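Side-chain contacts in CADD-like protein of unknown function (Nostoc punctiforme, PDB 3B5O), which is of unknown function but resembles the CADD proteins, all-helical members of the haem-oxygenase-like group, and is probably an oxidoreductase: residues S94-T97 with L98-G102; M45-Y48 with S49-P52; A69-N72 with G73-Q76; K53-V56 with G57-E60. All coordinates share one frame; numbering follows the deposited sequence.

Interaction 1 of 4, residues S94-T97 with L98-G102; sequences SHYT and LLADG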
loop_
_atom_site.group_PDB
_atom_site.type_symbol
_atom_site.label_atom_id
_atom_site.label_comp_id
_atom_site.label_asym_id
_atom_site.label_seq_id
_atom_site.Cartn_x
_atom_site.Cartn_y
_atom_site.Cartn_z
ATOM N N SER A 94 -7.681 12.015 8.290
ATOM C CA SER A 94 -7.002 11.195 7.294
ATOM C C SER A 94 -7.059 9.712 7.625
ATOM O O SER A 94 -7.128 9.305 8.794
ATOM C CB SER A 94 -5.535 11.600 7.161
ATOM O OG SER A 94 -4.783 11.236 8.302
ATOM N N HIS A 95 -6.988 8.901 6.579
ATOM C CA HIS A 95 -6.869 7.452 6.756
ATOM C C HIS A 95 -5.673 7.070 7.607
ATOM O O HIS A 95 -5.768 6.184 8.461
ATOM C CB HIS A 95 -6.847 6.758 5.390
ATOM C CG HIS A 95 -8.158 6.810 4.671
ATOM N ND1 HIS A 95 -8.321 6.340 3.384
ATOM C CD2 HIS A 95 -9.372 7.266 5.060
ATOM C CE1 HIS A 95 -9.576 6.507 3.014
ATOM N NE2 HIS A 95 -10.237 7.062 4.013
ATOM N N TYR A 96 -4.543 7.749 7.411
ATOM C CA TYR A 96 -3.364 7.528 8.220
ATOM C C TYR A 96 -3.658 7.756 9.698
ATOM O O TYR A 96 -3.303 6.948 10.552
ATOM C CB TYR A 96 -2.195 8.418 7.746
ATOM C CG TYR A 96 -1.039 8.396 8.690
ATOM C CD1 TYR A 96 -0.158 7.312 8.726
ATOM C CD2 TYR A 96 -0.859 9.403 9.618
ATOM C CE1 TYR A 96 0.881 7.287 9.593
ATOM C CE2 TYR A 96 0.165 9.371 10.520
ATOM C CZ TYR A 96 1.045 8.299 10.521
ATOM O OH TYR A 96 2.084 8.287 11.403
ATOM N N THR A 97 -4.310 8.868 10.004
ATOM C CA THR A 97 -4.610 9.186 11.385
ATOM C C THR A 97 -5.561 8.181 12.016
ATOM O O THR A 97 -5.367 7.820 13.185
ATOM C CB THR A 97 -5.135 10.614 11.481
ATOM O OG1 THR A 97 -4.042 11.485 11.201
ATOM C CG2 THR A 97 -5.680 10.903 12.885
ATOM N N LEU A 98 -6.552 7.721 11.260
ATOM C CA LEU A 98 -7.477 6.697 11.777
ATOM C C LEU A 98 -6.708 5.440 12.177
ATOM O O LEU A 98 -6.937 4.865 13.229
ATOM C CB LEU A 98 -8.562 6.369 10.766
ATOM C CG LEU A 98 -9.573 7.476 10.463
ATOM C CD1 LEU A 98 -10.469 7.076 9.299
ATOM C CD2 LEU A 98 -10.427 7.813 11.709
ATOM N N LEU A 99 -5.792 5.010 11.324
ATOM C CA LEU A 99 -4.964 3.865 11.659
ATOM C C LEU A 99 -4.077 4.137 12.868
ATOM O O LEU A 99 -4.036 3.341 13.820
ATOM C CB LEU A 99 -4.107 3.457 10.447
ATOM C CG LEU A 99 -3.116 2.320 10.677
ATOM C CD1 LEU A 99 -3.851 1.027 11.045
ATOM C CD2 LEU A 99 -2.258 2.123 9.411
ATOM N N ALA A 100 -3.371 5.267 12.862
ATOM C CA ALA A 100 -2.432 5.567 13.925
ATOM C C ALA A 100 -3.153 5.714 15.265
ATOM O O ALA A 100 -2.704 5.174 16.284
ATOM C CB ALA A 100 -1.627 6.841 13.601
ATOM N N ASP A 101 -4.262 6.447 15.258
ATOM C CA ASP A 101 -5.028 6.663 16.486
ATOM C C ASP A 101 -5.605 5.347 16.990
ATOM O O ASP A 101 -5.650 5.108 18.197
ATOM C CB ASP A 101 -6.160 7.674 16.267
ATOM C CG ASP A 101 -5.691 9.112 16.291
ATOM O OD1 ASP A 101 -4.492 9.372 16.533
ATOM O OD2 ASP A 101 -6.568 9.981 16.086
ATOM N N GLY A 102 -6.054 4.502 16.067
ATOM C CA GLY A 102 -6.600 3.201 16.420
ATOM C C GLY A 102 -5.573 2.295 17.055
ATOM O O GLY A 102 -5.886 1.593 18.039
#

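Interaction 2 of 4, residues M45-Y48 with S49-P52; sequences MQQY and SIFP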
loop_
_atom_site.group_PDB
_atom_site.type_symbol
_atom_site.label_atom_id
_atom_site.label_comp_id
_atom_site.label_asym_id
_atom_site.label_seq_id
_atom_site.Cartn_x
_atom_site.Cartn_y
_atom_site.Cartn_z
HETATM N N MSE A 45 3.848 -3.199 12.473
HETATM C CA MSE A 45 2.762 -2.255 12.297
HETATM C C MSE A 45 3.224 -0.803 12.350
HETATM O O MSE A 45 2.714 0.031 11.606
HETATM C CB MSE A 45 1.651 -2.495 13.327
HETATM C CG MSE A 45 0.781 -3.740 13.026
HETATM SE SE MSE A 45 0.095 -3.783 11.198
HETATM C CE MSE A 45 -0.706 -2.071 11.307
ATOM N N GLN A 46 4.208 -0.515 13.180
ATOM C CA GLN A 46 4.788 0.821 13.205
ATOM C C GLN A 46 5.411 1.158 11.858
ATOM O O GLN A 46 5.200 2.239 11.308
ATOM C CB GLN A 46 5.868 0.920 14.259
ATOM C CG GLN A 46 5.369 0.881 15.693
ATOM C CD GLN A 46 6.507 0.815 16.685
ATOM O OE1 GLN A 46 7.539 0.191 16.438
ATOM N NE2 GLN A 46 6.331 1.492 17.823
ATOM N N GLN A 47 6.213 0.246 11.335
ATOM C CA GLN A 47 6.816 0.463 10.013
ATOM C C GLN A 47 5.789 0.510 8.902
ATOM O O GLN A 47 5.866 1.370 8.007
ATOM C CB GLN A 47 7.872 -0.601 9.721
ATOM C CG GLN A 47 9.070 -0.448 10.610
ATOM C CD GLN A 47 9.818 0.874 10.372
ATOM O OE1 GLN A 47 10.074 1.258 9.234
ATOM N NE2 GLN A 47 10.159 1.578 11.466
ATOM N N TYR A 48 4.831 -0.406 8.943
ATOM C CA TYR A 48 3.792 -0.421 7.931
ATOM C C TYR A 48 3.103 0.937 7.843
ATOM O O TYR A 48 2.836 1.432 6.753
ATOM C CB TYR A 48 2.752 -1.514 8.182
ATOM C CG TYR A 48 1.570 -1.309 7.311
ATOM C CD1 TYR A 48 1.605 -1.663 5.966
ATOM C CD2 TYR A 48 0.462 -0.613 7.781
ATOM C CE1 TYR A 48 0.512 -1.370 5.144
ATOM C CE2 TYR A 48 -0.611 -0.358 6.983
ATOM C CZ TYR A 48 -0.577 -0.711 5.675
ATOM O OH TYR A 48 -1.678 -0.413 4.890
ATOM N N SER A 49 2.815 1.534 8.989
ATOM C CA SER A 49 2.048 2.763 9.016
ATOM C C SER A 49 2.659 3.901 8.196
ATOM O O SER A 49 1.949 4.808 7.766
ATOM C CB SER A 49 1.817 3.205 10.454
ATOM O OG SER A 49 2.969 3.755 11.048
ATOM N N ILE A 50 3.963 3.864 8.004
ATOM C CA ILE A 50 4.645 4.894 7.246
ATOM C C ILE A 50 4.179 4.868 5.798
ATOM O O ILE A 50 4.117 5.902 5.135
ATOM C CB ILE A 50 6.170 4.709 7.344
ATOM C CG1 ILE A 50 6.636 4.928 8.780
ATOM C CG2 ILE A 50 6.944 5.644 6.378
ATOM C CD1 ILE A 50 8.062 4.520 9.077
ATOM N N PHE A 51 3.879 3.686 5.284
ATOM C CA PHE A 51 3.578 3.560 3.880
ATOM C C PHE A 51 2.287 4.281 3.454
ATOM O O PHE A 51 2.323 5.086 2.515
ATOM C CB PHE A 51 3.634 2.076 3.507
ATOM C CG PHE A 51 3.679 1.802 2.026
ATOM C CD1 PHE A 51 4.529 2.492 1.192
ATOM C CD2 PHE A 51 2.916 0.783 1.505
ATOM C CE1 PHE A 51 4.586 2.192 -0.179
ATOM C CE2 PHE A 51 2.967 0.493 0.149
ATOM C CZ PHE A 51 3.803 1.195 -0.674
ATOM N N PRO A 52 1.153 4.067 4.138
ATOM C CA PRO A 52 -0.011 4.867 3.769
ATOM C C PRO A 52 0.223 6.363 3.862
ATOM O O PRO A 52 -0.328 7.119 3.046
ATOM C CB PRO A 52 -1.106 4.432 4.744
ATOM C CG PRO A 52 -0.543 3.392 5.588
ATOM C CD PRO A 52 0.821 3.030 5.127
#

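Interaction 3 of 4, residues A69-N72 with G73-Q76; sequences AGWN and GVAQ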
loop_
_atom_site.group_PDB
_atom_site.type_symbol
_atom_site.label_atom_id
_atom_site.label_comp_id
_atom_site.label_asym_id
_atom_site.label_seq_id
_atom_site.Cartn_x
_atom_site.Cartn_y
_atom_site.Cartn_z
ATOM N N ALA A 69 1.138 15.315 -18.924
ATOM C CA ALA A 69 0.884 14.566 -20.158
ATOM C C ALA A 69 -0.466 14.904 -20.790
ATOM O O ALA A 69 -0.811 14.352 -21.843
ATOM C CB ALA A 69 0.947 13.053 -19.862
ATOM N N GLY A 70 -1.238 15.768 -20.150
ATOM C CA GLY A 70 -2.590 16.105 -20.612
ATOM C C GLY A 70 -3.645 15.068 -20.272
ATOM O O GLY A 70 -4.747 15.085 -20.828
ATOM N N TRP A 71 -3.324 14.159 -19.342
ATOM C CA TRP A 71 -4.288 13.163 -18.894
ATOM C C TRP A 71 -5.183 13.762 -17.814
ATOM O O TRP A 71 -5.141 13.379 -16.643
ATOM C CB TRP A 71 -3.561 11.924 -18.354
ATOM C CG TRP A 71 -2.792 11.115 -19.357
ATOM C CD1 TRP A 71 -2.379 11.489 -20.614
ATOM C CD2 TRP A 71 -2.321 9.783 -19.170
ATOM N NE1 TRP A 71 -1.687 10.465 -21.213
ATOM C CE2 TRP A 71 -1.640 9.404 -20.342
ATOM C CE3 TRP A 71 -2.402 8.863 -18.112
ATOM C CZ2 TRP A 71 -1.068 8.147 -20.491
ATOM C CZ3 TRP A 71 -1.830 7.608 -18.269
ATOM C CH2 TRP A 71 -1.165 7.270 -19.443
ATOM N N ASN A 72 -6.016 14.724 -18.192
ATOM C CA ASN A 72 -6.710 15.534 -17.202
ATOM C C ASN A 72 -7.705 14.755 -16.356
ATOM O O ASN A 72 -7.809 14.981 -15.138
ATOM C CB ASN A 72 -7.387 16.722 -17.911
ATOM C CG ASN A 72 -6.386 17.643 -18.551
ATOM O OD1 ASN A 72 -5.385 18.016 -17.940
ATOM N ND2 ASN A 72 -6.648 18.028 -19.792
ATOM N N GLY A 73 -8.426 13.829 -16.978
ATOM C CA GLY A 73 -9.359 12.985 -16.248
ATOM C C GLY A 73 -8.679 12.131 -15.191
ATOM O O GLY A 73 -9.259 11.854 -14.141
ATOM N N VAL A 74 -7.466 11.689 -15.501
ATOM C CA VAL A 74 -6.677 10.892 -14.557
ATOM C C VAL A 74 -6.208 11.774 -13.400
ATOM O O VAL A 74 -6.312 11.387 -12.234
ATOM C CB VAL A 74 -5.461 10.257 -15.256
ATOM C CG1 VAL A 74 -4.570 9.510 -14.241
ATOM C CG2 VAL A 74 -5.907 9.299 -16.372
ATOM N N ALA A 75 -5.716 12.968 -13.711
ATOM C CA ALA A 75 -5.329 13.912 -12.662
ATOM C C ALA A 75 -6.508 14.183 -11.736
ATOM O O ALA A 75 -6.344 14.290 -10.528
ATOM C CB ALA A 75 -4.774 15.201 -13.259
ATOM N N GLN A 76 -7.712 14.312 -12.298
ATOM C CA GLN A 76 -8.882 14.564 -11.474
ATOM C C GLN A 76 -9.180 13.383 -10.552
ATOM O O GLN A 76 -9.452 13.573 -9.370
ATOM C CB GLN A 76 -10.112 14.873 -12.342
ATOM C CG GLN A 76 -11.374 15.162 -11.535
ATOM C CD GLN A 76 -11.190 16.316 -10.572
ATOM O OE1 GLN A 76 -10.710 17.380 -10.956
ATOM N NE2 GLN A 76 -11.544 16.106 -9.307
#

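Interaction 4 of 4, residues K53-V56 with G57-E60; sequences KELV and GFTE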
loop_
_atom_site.group_PDB
_atom_site.type_symbol
_atom_site.label_atom_id
_atom_site.label_comp_id
_atom_site.label_asym_id
_atom_site.label_seq_id
_atom_site.Cartn_x
_atom_site.Cartn_y
_atom_site.Cartn_z
ATOM N N LYS A 53 1.007 6.825 4.822
ATOM C CA LYS A 53 1.306 8.258 4.873
ATOM C C LYS A 53 1.992 8.673 3.578
ATOM O O LYS A 53 1.552 9.562 2.819
ATOM C CB LYS A 53 2.216 8.565 6.046
ATOM C CG LYS A 53 2.788 10.003 5.998
ATOM C CD LYS A 53 3.830 10.300 7.079
ATOM C CE LYS A 53 3.467 9.808 8.469
ATOM N NZ LYS A 53 3.683 10.870 9.495
ATOM N N GLU A 54 3.085 8.003 3.293
ATOM C CA GLU A 54 3.885 8.411 2.166
ATOM C C GLU A 54 3.204 8.234 0.822
ATOM O O GLU A 54 3.501 8.972 -0.125
ATOM C CB GLU A 54 5.220 7.673 2.201
ATOM C CG GLU A 54 6.052 8.031 3.422
ATOM C CD GLU A 54 6.428 9.483 3.447
ATOM O OE1 GLU A 54 7.004 9.991 2.456
ATOM O OE2 GLU A 54 6.090 10.142 4.429
ATOM N N LEU A 55 2.294 7.276 0.727
ATOM C CA LEU A 55 1.615 7.039 -0.543
ATOM C C LEU A 55 0.779 8.241 -0.997
ATOM O O LEU A 55 0.564 8.405 -2.180
ATOM C CB LEU A 55 0.790 5.756 -0.513
ATOM C CG LEU A 55 1.545 4.432 -0.612
ATOM C CD1 LEU A 55 0.579 3.295 -0.326
ATOM C CD2 LEU A 55 2.227 4.291 -2.012
ATOM N N VAL A 56 0.348 9.109 -0.081
ATOM C CA VAL A 56 -0.397 10.300 -0.490
ATOM C C VAL A 56 0.527 11.193 -1.340
ATOM O O VAL A 56 0.141 11.656 -2.421
ATOM C CB VAL A 56 -0.974 11.041 0.690
ATOM C CG1 VAL A 56 -1.772 12.224 0.197
ATOM C CG2 VAL A 56 -1.877 10.113 1.531
ATOM N N GLY A 57 1.754 11.405 -0.867
ATOM C CA GLY A 57 2.719 12.179 -1.628
ATOM C C GLY A 57 3.082 11.536 -2.953
ATOM O O GLY A 57 3.259 12.243 -3.951
ATOM N N PHE A 58 3.211 10.205 -2.989
ATOM C CA PHE A 58 3.485 9.569 -4.277
ATOM C C PHE A 58 2.309 9.744 -5.233
ATOM O O PHE A 58 2.497 9.938 -6.425
ATOM C CB PHE A 58 3.843 8.095 -4.101
ATOM C CG PHE A 58 5.170 7.880 -3.430
ATOM C CD1 PHE A 58 6.334 8.353 -4.002
ATOM C CD2 PHE A 58 5.261 7.144 -2.264
ATOM C CE1 PHE A 58 7.554 8.153 -3.375
ATOM C CE2 PHE A 58 6.482 6.939 -1.656
ATOM C CZ PHE A 58 7.601 7.439 -2.209
ATOM N N THR A 59 1.090 9.659 -4.710
ATOM C CA THR A 59 -0.102 9.863 -5.553
ATOM C C THR A 59 -0.109 11.295 -6.126
ATOM O O THR A 59 -0.491 11.505 -7.284
ATOM C CB THR A 59 -1.391 9.562 -4.768
ATOM O OG1 THR A 59 -1.331 8.212 -4.286
ATOM C CG2 THR A 59 -2.611 9.704 -5.661
ATOM N N GLU A 60 0.343 12.270 -5.341
ATOM C CA GLU A 60 0.529 13.629 -5.821
ATOM C C GLU A 60 1.514 13.708 -6.961
ATOM O O GLU A 60 1.297 14.431 -7.935
ATOM C CB GLU A 60 0.918 14.555 -4.678
ATOM C CG GLU A 60 1.257 15.976 -5.073
ATOM C CD GLU A 60 0.163 16.756 -5.725
ATOM O OE1 GLU A 60 -1.011 16.383 -5.623
ATOM O OE2 GLU A 60 0.514 17.810 -6.307
#

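Interaction 1 of 4, residues S94-T97 with L98-G102
T97 and D101, one helical turn apart, lie side by side and point the same way. The T97 methyl CG2 runs alongside the carboxylate, 3.4 Å from D101 OD2, while D101 CB rests 3.2 Å from T97 O, the carbonyl oxygen that D101 N also binds at 2.7 Å. CG2 comes to stand there because it is anti to its own backbone N, which turns OG1 the other way, back toward S94. Residue S94 is the N-cap of helix 95-107: its OG accepts from T97 N at 3.0 Å, so this hydroxyl takes up an amide of the first turn, for which the helix supplies no acceptor. On another side of the turn A100 CB approaches the Y96 ring near its rim, 4.3 Å from Y96 CZ. L98 folds back along the first turn, its CG 3.5 Å from S94 O, which accepts from L98 N in a bond close to straight at 161°. The H95 imidazole leaves this cluster to bond K178 through NE2 and to meet the H179 ring edge-to-face. Beyond the turn, Y96 packs on K53 and L99 on Y48, both from helix 38-68, and A100 touches V111 of a loop.

Interaction 2 of 4, residues M45-Y48 with S49-P52
Y48 sends its side chain forward along helix 38-68 and brings its ring against P52, four residues on. The first carbon, CB, sits 3.2 Å from S49 N, and CD2 stays near the same amide. CG is anti to the backbone N (chi1 168°), which swings the ring toward the C-terminal end of the helix. Farther out, CE2 comes 4.0 Å from P52 CG, and P52 CD lies over the ring face, 4.3 Å from its centroid and 20° off the normal: a CH-pi contact, the two side chains crossing at about a right angle. At the tip, OH hydrogen-bonds E152 of helix 135-163. With an alanine here, P52 would probably lose the ring face its CD lies over, and E152 the hydroxyl it bonds.

P52 has no N-H to bond Y48 O; its CD stands 3.0 Å from that oxygen instead, and the helix is kinked here. Y48 O takes F51 N, and Q47 O takes I50 N, both donors standing above the carbonyl plane. S49 OG turns back to bond Q46 O at 2.7 Å. Q47 and I50 run alongside, and Q47 OE1 touches I50 CD1 at 3.8 Å; its hydrogen bonds come from T120 OG1 and S117 N. Around this buried segment, helix 204-230 meets Y48 and F51 through W221, helix 118-131 covers I50, and helix 135-163 packs on M45, a selenomethionine.

Interaction 3 of 4, residues A69-N72 with G73-Q76
W71 and V74 lie side by side, pointing the same way, across the start of helix 72-85. The valine methyl CG2 touches the six-membered part of the indole at CE3, 3.9 Å away, and is 4.0 Å from W71 CB, so one methyl meets both the root and the ring of the tryptophan. That branch can do so because it is anti to V74's carbonyl carbon and leans back over the preceding turn, while CG1 takes the position anti to the backbone N (chi1 176°). W71 O receives A75 N at 3.0 Å in a nearly straight bond (167°), and V74 N adds a weak one. N72 O then takes Q76 N at 2.9 Å, so the regular helical pattern is under way.

W71 holds the N-cap position and is the centre of an inverse gamma turn. Just before it, G70 closes helix 38-68 in a Schellman motif, its positive phi (79°) turning the chain into the next helix. In the outer shell, Y198 stacks on the W71 ring and its OH accepts from G73 N, an early amide of the new helix. V195 and V135 also touch W71, and A66 and L139 touch V74. The chemistry is therefore divided: backbone carbonyls and a tyrosine hydroxyl serve the helix-start amides, and the indole and valine methyl pack the corner against helices 38-68, 135-163 and 190-196.

Interaction 4 of 4, residues K53-V56 with G57-E60
The middle of helix 38-68 passes through this contact, where F58 and T59 reach back to the turn formed by E54 and L55. The phenyl ring of F58 lies against the helix wall: CD2 is 3.3 Å from E54 O, and CE2 is 4.1 Å from E54 CB. L55 is met at the ring edge, its CA near the ring plane, while its methyl CD2 touches F58 CD2 at 4.2 Å, the two side chains crossing obliquely. The ring takes this place because CG stands beside the backbone N, anti to the carbonyl carbon (chi1 -69°), which sends it backward along the helix. Its own amide, F58 N, binds E54 O at 3.1 Å in the carbonyl plane.

T59 uses one acceptor twice. L55 O is held by T59 OG1 at 2.8 Å and by T59 N at 2.9 Å, the two donors arriving from opposite faces of the carbonyl plane. The hydroxyl thus spends its proton on the helix's own backbone, and T59 also touches L78 and I82 of helix 72-85. E60 turns its carboxylate away to salt bridges with R63 and R64.

The F58 ring is also covered by L124, V127, L128 and F131 of helix 118-131, so an alanine here would probably open a gap against that helix and leave L55 CD2 without its aromatic neighbour. A threonine hydroxyl bonding the carbonyl four residues back is common within alpha-helices, and F58 packs helix 38-68 on helix 118-131, as expected in an all-helical fold.

Interactions 2 and 4 adjoin along helix 38-68, yet differ in setting: 45-52 is buried among several helices, whereas 53-60 is a surface contact with F58 as its one buried residue. Both use a hydroxyl on a backbone carbonyl, but only interaction 2 carries a proline kink. Interaction 1, partly buried on helix 95-107, touches both: Y96 CE1 lies 3.3 Å from S49 O, and Y96 CZ is 3.5 Å from K53 CE. Interactions 1 and 3 are both helix starts, one capped by a serine hydroxyl, the other led by a tryptophan. Interaction 3, at the turn after helix 38-68, touches none of the others: its centre is about 29 Å from those of interactions 1 and 2 and about 17 Å from that of interaction 4.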